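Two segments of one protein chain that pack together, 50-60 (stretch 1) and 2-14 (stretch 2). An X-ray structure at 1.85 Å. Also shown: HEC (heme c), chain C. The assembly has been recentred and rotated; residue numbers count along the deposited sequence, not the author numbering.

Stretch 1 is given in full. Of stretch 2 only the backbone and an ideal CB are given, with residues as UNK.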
# COMPACT_ATOMS: atom_id res chain seq x y z
N ALA A 50 -15.44 -9.97 -9.01
CA ALA A 50 -15.38 -8.92 -10.04
C ALA A 50 -14.62 -7.69 -9.55
O ALA A 50 -13.78 -7.15 -10.26
CB ALA A 50 -16.82 -8.53 -10.55
N SER A 51 -14.94 -7.24 -8.32
CA SER A 51 -14.26 -6.11 -7.72
C SER A 51 -12.78 -6.38 -7.55
O SER A 51 -11.97 -5.51 -7.84
CB SER A 51 -14.86 -5.77 -6.35
OG SER A 51 -16.14 -5.16 -6.54
N ARG A 52 -12.44 -7.58 -7.08
CA ARG A 52 -11.05 -7.96 -6.89
C ARG A 52 -10.28 -7.79 -8.20
O ARG A 52 -9.23 -7.17 -8.24
CB ARG A 52 -10.95 -9.39 -6.37
CG ARG A 52 -9.54 -9.80 -5.87
CD ARG A 52 -8.61 -10.28 -6.99
NE ARG A 52 -9.28 -11.39 -7.64
CZ ARG A 52 -9.17 -11.74 -8.92
NH1 ARG A 52 -8.35 -11.10 -9.76
NH2 ARG A 52 -9.90 -12.77 -9.35
N GLY A 53 -10.83 -8.31 -9.30
CA GLY A 53 -10.20 -8.19 -10.61
C GLY A 53 -10.08 -6.77 -11.10
O GLY A 53 -9.07 -6.38 -11.71
N GLN A 54 -11.10 -5.97 -10.88
CA GLN A 54 -11.05 -4.56 -11.26
C GLN A 54 -9.97 -3.77 -10.51
O GLN A 54 -9.28 -2.93 -11.12
CB GLN A 54 -12.39 -3.83 -11.08
CG GLN A 54 -13.44 -4.14 -12.15
CD GLN A 54 -13.36 -3.38 -13.51
OE1 GLN A 54 -14.27 -3.57 -14.33
NE2 GLN A 54 -12.34 -2.53 -13.74
N ILE A 55 -9.87 -4.00 -9.20
CA ILE A 55 -8.89 -3.28 -8.38
C ILE A 55 -7.51 -3.76 -8.82
O ILE A 55 -6.60 -2.96 -9.05
CB ILE A 55 -9.14 -3.51 -6.90
CG1 ILE A 55 -10.46 -2.81 -6.50
CG2 ILE A 55 -7.97 -3.10 -6.02
CD1 ILE A 55 -10.96 -3.26 -5.16
N GLU A 56 -7.37 -5.07 -8.94
CA GLU A 56 -6.09 -5.63 -9.34
C GLU A 56 -5.63 -5.09 -10.68
O GLU A 56 -4.46 -4.75 -10.89
CB GLU A 56 -6.15 -7.15 -9.35
CG GLU A 56 -4.79 -7.76 -9.63
CD GLU A 56 -4.77 -9.27 -9.64
OE1 GLU A 56 -5.74 -9.89 -9.14
OE2 GLU A 56 -3.78 -9.83 -10.16
N SER A 57 -6.53 -5.01 -11.64
CA SER A 57 -6.16 -4.49 -12.95
C SER A 57 -5.62 -3.05 -12.86
O SER A 57 -4.61 -2.71 -13.49
CB SER A 57 -7.35 -4.59 -13.92
OG SER A 57 -7.06 -3.84 -15.12
N TYR A 58 -6.26 -2.21 -12.04
CA TYR A 58 -5.82 -0.84 -11.85
C TYR A 58 -4.43 -0.81 -11.20
O TYR A 58 -3.54 -0.08 -11.66
CB TYR A 58 -6.85 -0.04 -11.01
CG TYR A 58 -6.29 1.25 -10.46
CD1 TYR A 58 -6.24 2.38 -11.24
CD2 TYR A 58 -5.80 1.33 -9.15
CE1 TYR A 58 -5.67 3.55 -10.76
CE2 TYR A 58 -5.25 2.51 -8.66
CZ TYR A 58 -5.21 3.61 -9.46
OH TYR A 58 -4.68 4.79 -9.01
N LEU A 59 -4.25 -1.60 -10.15
CA LEU A 59 -3.00 -1.60 -9.40
C LEU A 59 -1.86 -2.06 -10.29
O LEU A 59 -0.80 -1.43 -10.38
CB LEU A 59 -3.12 -2.43 -8.14
CG LEU A 59 -4.06 -1.89 -7.06
CD1 LEU A 59 -4.32 -2.97 -6.00
CD2 LEU A 59 -3.51 -0.65 -6.43
N VAL A 60 -2.09 -3.14 -11.03
CA VAL A 60 -1.09 -3.68 -11.94
C VAL A 60 -0.73 -2.69 -13.05
O VAL A 60 0.46 -2.49 -13.35
CB VAL A 60 -1.57 -5.04 -12.51
CG1 VAL A 60 -0.74 -5.52 -13.70
CG2 VAL A 60 -1.51 -6.08 -11.41
N UNK A 2 2.17 8.74 -5.47
CA UNK A 2 1.13 9.79 -5.66
C UNK A 2 -0.18 9.45 -4.92
O UNK A 2 -0.18 9.34 -3.70
CB UNK A 2 0.84 9.97 -7.15
N UNK A 3 -1.25 9.24 -5.67
CA UNK A 3 -2.60 9.29 -5.13
C UNK A 3 -3.49 8.31 -5.87
O UNK A 3 -3.44 8.21 -7.11
CB UNK A 3 -3.17 10.71 -5.22
N UNK A 4 -4.31 7.57 -5.13
CA UNK A 4 -5.22 6.63 -5.75
C UNK A 4 -6.44 7.42 -6.18
O UNK A 4 -7.18 7.93 -5.34
CB UNK A 4 -5.59 5.48 -4.81
N UNK A 5 -6.62 7.48 -7.49
CA UNK A 5 -7.74 8.21 -8.09
C UNK A 5 -8.90 7.28 -8.46
O UNK A 5 -10.05 7.72 -8.57
CB UNK A 5 -7.27 8.96 -9.33
N UNK A 6 -8.60 6.00 -8.62
CA UNK A 6 -9.62 5.02 -8.92
C UNK A 6 -10.66 4.89 -7.81
O UNK A 6 -10.34 4.45 -6.71
CB UNK A 6 -8.97 3.66 -9.18
N UNK A 7 -11.93 5.26 -8.09
CA UNK A 7 -12.95 5.19 -7.04
C UNK A 7 -13.14 3.84 -6.34
O UNK A 7 -13.23 3.82 -5.12
CB UNK A 7 -14.29 5.60 -7.65
N UNK A 8 -13.14 2.73 -7.08
CA UNK A 8 -13.33 1.42 -6.45
C UNK A 8 -12.16 1.09 -5.53
O UNK A 8 -12.35 0.57 -4.45
CB UNK A 8 -13.49 0.33 -7.51
N UNK A 9 -10.95 1.31 -6.02
CA UNK A 9 -9.76 1.02 -5.22
C UNK A 9 -9.73 1.96 -4.01
O UNK A 9 -9.50 1.49 -2.90
CB UNK A 9 -8.49 1.17 -6.06
N UNK A 10 -9.98 3.25 -4.21
CA UNK A 10 -9.92 4.21 -3.11
C UNK A 10 -10.94 3.83 -2.02
O UNK A 10 -10.63 3.88 -0.85
CB UNK A 10 -10.18 5.63 -3.62
N UNK A 11 -12.13 3.39 -2.44
CA UNK A 11 -13.18 2.96 -1.53
C UNK A 11 -12.86 1.68 -0.82
O UNK A 11 -12.92 1.61 0.41
CB UNK A 11 -14.50 2.80 -2.29
N UNK A 12 -12.47 0.64 -1.54
CA UNK A 12 -12.29 -0.63 -0.88
C UNK A 12 -10.98 -0.72 -0.10
O UNK A 12 -10.90 -1.48 0.87
CB UNK A 12 -12.36 -1.76 -1.91
N UNK A 13 -9.97 0.02 -0.52
CA UNK A 13 -8.63 -0.14 0.06
C UNK A 13 -8.29 0.99 1.06
O UNK A 13 -7.16 1.06 1.56
CB UNK A 13 -7.59 -0.18 -1.06
N UNK A 14 -9.28 1.84 1.39
CA UNK A 14 -9.10 2.83 2.46
C UNK A 14 -9.92 2.47 3.73
O UNK A 14 -10.00 3.26 4.67
CB UNK A 14 -9.51 4.21 1.95
FE HEC C . -4.49 -3.70 3.64
CHA HEC C . -1.45 -3.74 5.12
CHB HEC C . -3.01 -3.08 0.60
CHC HEC C . -7.54 -3.54 2.17
CHD HEC C . -5.97 -4.47 6.61
NA HEC C . -2.61 -3.43 2.98
C1A HEC C . -1.47 -3.49 3.77
C2A HEC C . -0.30 -3.27 2.97
C3A HEC C . -0.74 -3.07 1.71
C4A HEC C . -2.19 -3.17 1.70
CMA HEC C . 0.11 -2.78 0.49
CAA HEC C . 1.13 -3.25 3.50
CBA HEC C . 1.51 -1.92 4.15
CGA HEC C . 3.00 -1.88 4.40
O1A HEC C . 3.75 -1.56 3.45
O2A HEC C . 3.45 -2.16 5.55
NB HEC C . -5.15 -3.37 1.75
C1B HEC C . -4.38 -3.21 0.62
C2B HEC C . -5.25 -3.18 -0.54
C3B HEC C . -6.51 -3.33 -0.09
C4B HEC C . -6.47 -3.38 1.36
CMB HEC C . -4.70 -3.09 -1.98
CAB HEC C . -7.83 -3.41 -0.89
CBB HEC C . -7.95 -4.54 -1.66
NC HEC C . -6.39 -3.95 4.29
C1C HEC C . -7.52 -3.82 3.51
C2C HEC C . -8.68 -3.99 4.35
C3C HEC C . -8.26 -4.26 5.58
C4C HEC C . -6.81 -4.23 5.56
CMC HEC C . -10.13 -3.90 3.84
CAC HEC C . -9.14 -4.57 6.83
CBC HEC C . -10.08 -5.56 6.76
ND HEC C . -3.83 -4.06 5.49
C1D HEC C . -4.62 -4.40 6.59
C2D HEC C . -3.77 -4.64 7.74
C3D HEC C . -2.36 -4.42 7.30
C4D HEC C . -2.49 -4.06 5.89
CMD HEC C . -4.20 -5.09 9.11
CAD HEC C . -1.13 -4.56 8.17
CBD HEC C . -0.83 -3.21 8.83
CGD HEC C . 0.33 -3.29 9.79
O1D HEC C . 1.10 -4.28 9.70
O2D HEC C . 0.49 -2.34 10.62

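Positions 2 and 3 have nothing of stretch 1 within 5.5 Å of their ideal CB, so almost any residue would serve; they are Leu2 and Val3.

Position 4 points sideways, its ideal CB 4.4 Å from Tyr58 OH. A small or branched apolar residue could line the end of the ring. It is Val4, whose CG1 lies 4.1 Å from Tyr58 CE2. Position 5, also sideways, leaves much open; a small polar or apolar residue would suit. Thr5 is found, its CG2 4.0 Å from Tyr58 OH.

Position 6 is more constrained. Its ideal CB points toward Tyr58, 3.6 Å from Tyr58 CD1, and phi/psi of -63/115 precede a helix whose first amides lack partners. Asp, Asn, Ser or Thr could cap it. Asp6 does: Asp6 OD1 accepts from the backbone N of position 9 at 3.1 Å, while its CB sits 3.5 Å from the Tyr58 ring centroid, over one face, a CH-pi contact. A water donates to Asp6 OD1 (2.7 Å) and weakly to Gln54 O (3.2 Å), linking the stretches where no direct hydrogen bond does.

Position 7 begins the helix, out of reach, with phi -55; proline is tolerated in a first turn, and Pro7 is there.

Position 8 points toward stretch 1, its ideal CB 4.5 Å from Ile55 CG1, with the Gln54 CB and the Ser51 backbone beyond. A long apolar chain, Leu, Met or Ile, would fill this groove. Leu8 places CD1 3.6 Å from Gln54 CB and 3.7 Å from Ile55 CG1.

Position 9 faces Ile55, Tyr58 and Leu59 where the backbones come close, its CA 5.4 Å from Ile55 CA. That spacing favours small or beta-branched residues: Ala, Ser, Val or Thr. With Thr9, OG1 donates to Asp6 OD1 (2.8 Å) and also lies 3.6 Å from Ile55 CG2; its CG2 reaches to 4.2 Å from Leu59 CD2.

Positions 10 and 11 meet no part of stretch 1 and could be polar: Arg10, and Thr11, whose OG1 donates to Pro7 O at 2.9 Å.

Position 12 points toward Ile55. Any residue with an aliphatic start would do; Glu12 packs its CB 3.8 Å from Ile55 CD1.

Position 13 also points toward stretch 1, but the heme CAB lies nearby, making Cys a strong choice. Cys13 SG bonds covalently to heme CAB (2.1 Å) and touches Ile55 CG2 at 4.2 Å.

Position 14 is out of reach and suits a polar residue; Ser14 OG donates to Arg10 O at 2.6 Å.

Stretch 2 2-14: LVVTDPLTRTECS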
# COMPACT_ATOMS: atom_id res chain seq x y z
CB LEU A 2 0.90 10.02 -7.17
CG LEU A 2 0.11 11.26 -7.62
CD1 LEU A 2 0.69 12.58 -7.08
CD2 LEU A 2 0.06 11.29 -9.13
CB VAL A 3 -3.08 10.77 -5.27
CG1 VAL A 3 -4.47 10.90 -5.87
CG2 VAL A 3 -2.96 11.45 -3.94
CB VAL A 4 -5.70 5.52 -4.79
CG1 VAL A 4 -6.73 4.69 -5.49
CG2 VAL A 4 -4.54 4.63 -4.32
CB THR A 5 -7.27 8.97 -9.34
OG1 THR A 5 -8.37 9.73 -9.86
CG2 THR A 5 -6.68 8.00 -10.41
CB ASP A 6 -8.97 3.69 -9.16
CG ASP A 6 -9.93 2.67 -9.66
OD1 ASP A 6 -10.11 1.65 -8.98
OD2 ASP A 6 -10.54 2.91 -10.74
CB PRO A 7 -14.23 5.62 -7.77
CG PRO A 7 -13.71 6.48 -8.88
CD PRO A 7 -12.46 5.84 -9.33
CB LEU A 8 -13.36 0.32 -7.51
CG LEU A 8 -14.25 -0.92 -7.39
CD1 LEU A 8 -13.67 -2.05 -8.19
CD2 LEU A 8 -14.73 -1.34 -6.04
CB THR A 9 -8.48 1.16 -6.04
OG1 THR A 9 -8.56 0.26 -7.17
CG2 THR A 9 -7.27 0.85 -5.19
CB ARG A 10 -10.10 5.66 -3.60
CG ARG A 10 -10.18 6.77 -2.50
CD ARG A 10 -8.81 7.20 -2.02
NE ARG A 10 -8.72 8.24 -0.96
CZ ARG A 10 -9.31 8.22 0.25
NH1 ARG A 10 -10.16 7.26 0.61
NH2 ARG A 10 -9.07 9.23 1.09
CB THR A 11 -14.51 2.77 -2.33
OG1 THR A 11 -14.95 4.07 -2.75
CG2 THR A 11 -15.59 2.13 -1.48
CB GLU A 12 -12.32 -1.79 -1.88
CG GLU A 12 -13.66 -1.93 -2.62
CD GLU A 12 -14.79 -2.55 -1.83
OE1 GLU A 12 -14.63 -3.00 -0.66
OE2 GLU A 12 -15.89 -2.59 -2.43
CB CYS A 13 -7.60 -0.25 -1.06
SG CYS A 13 -7.93 -1.72 -2.09
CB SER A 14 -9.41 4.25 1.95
OG SER A 14 -10.79 4.41 1.66
O HOH W 1 -11.04 -0.41 -10.38
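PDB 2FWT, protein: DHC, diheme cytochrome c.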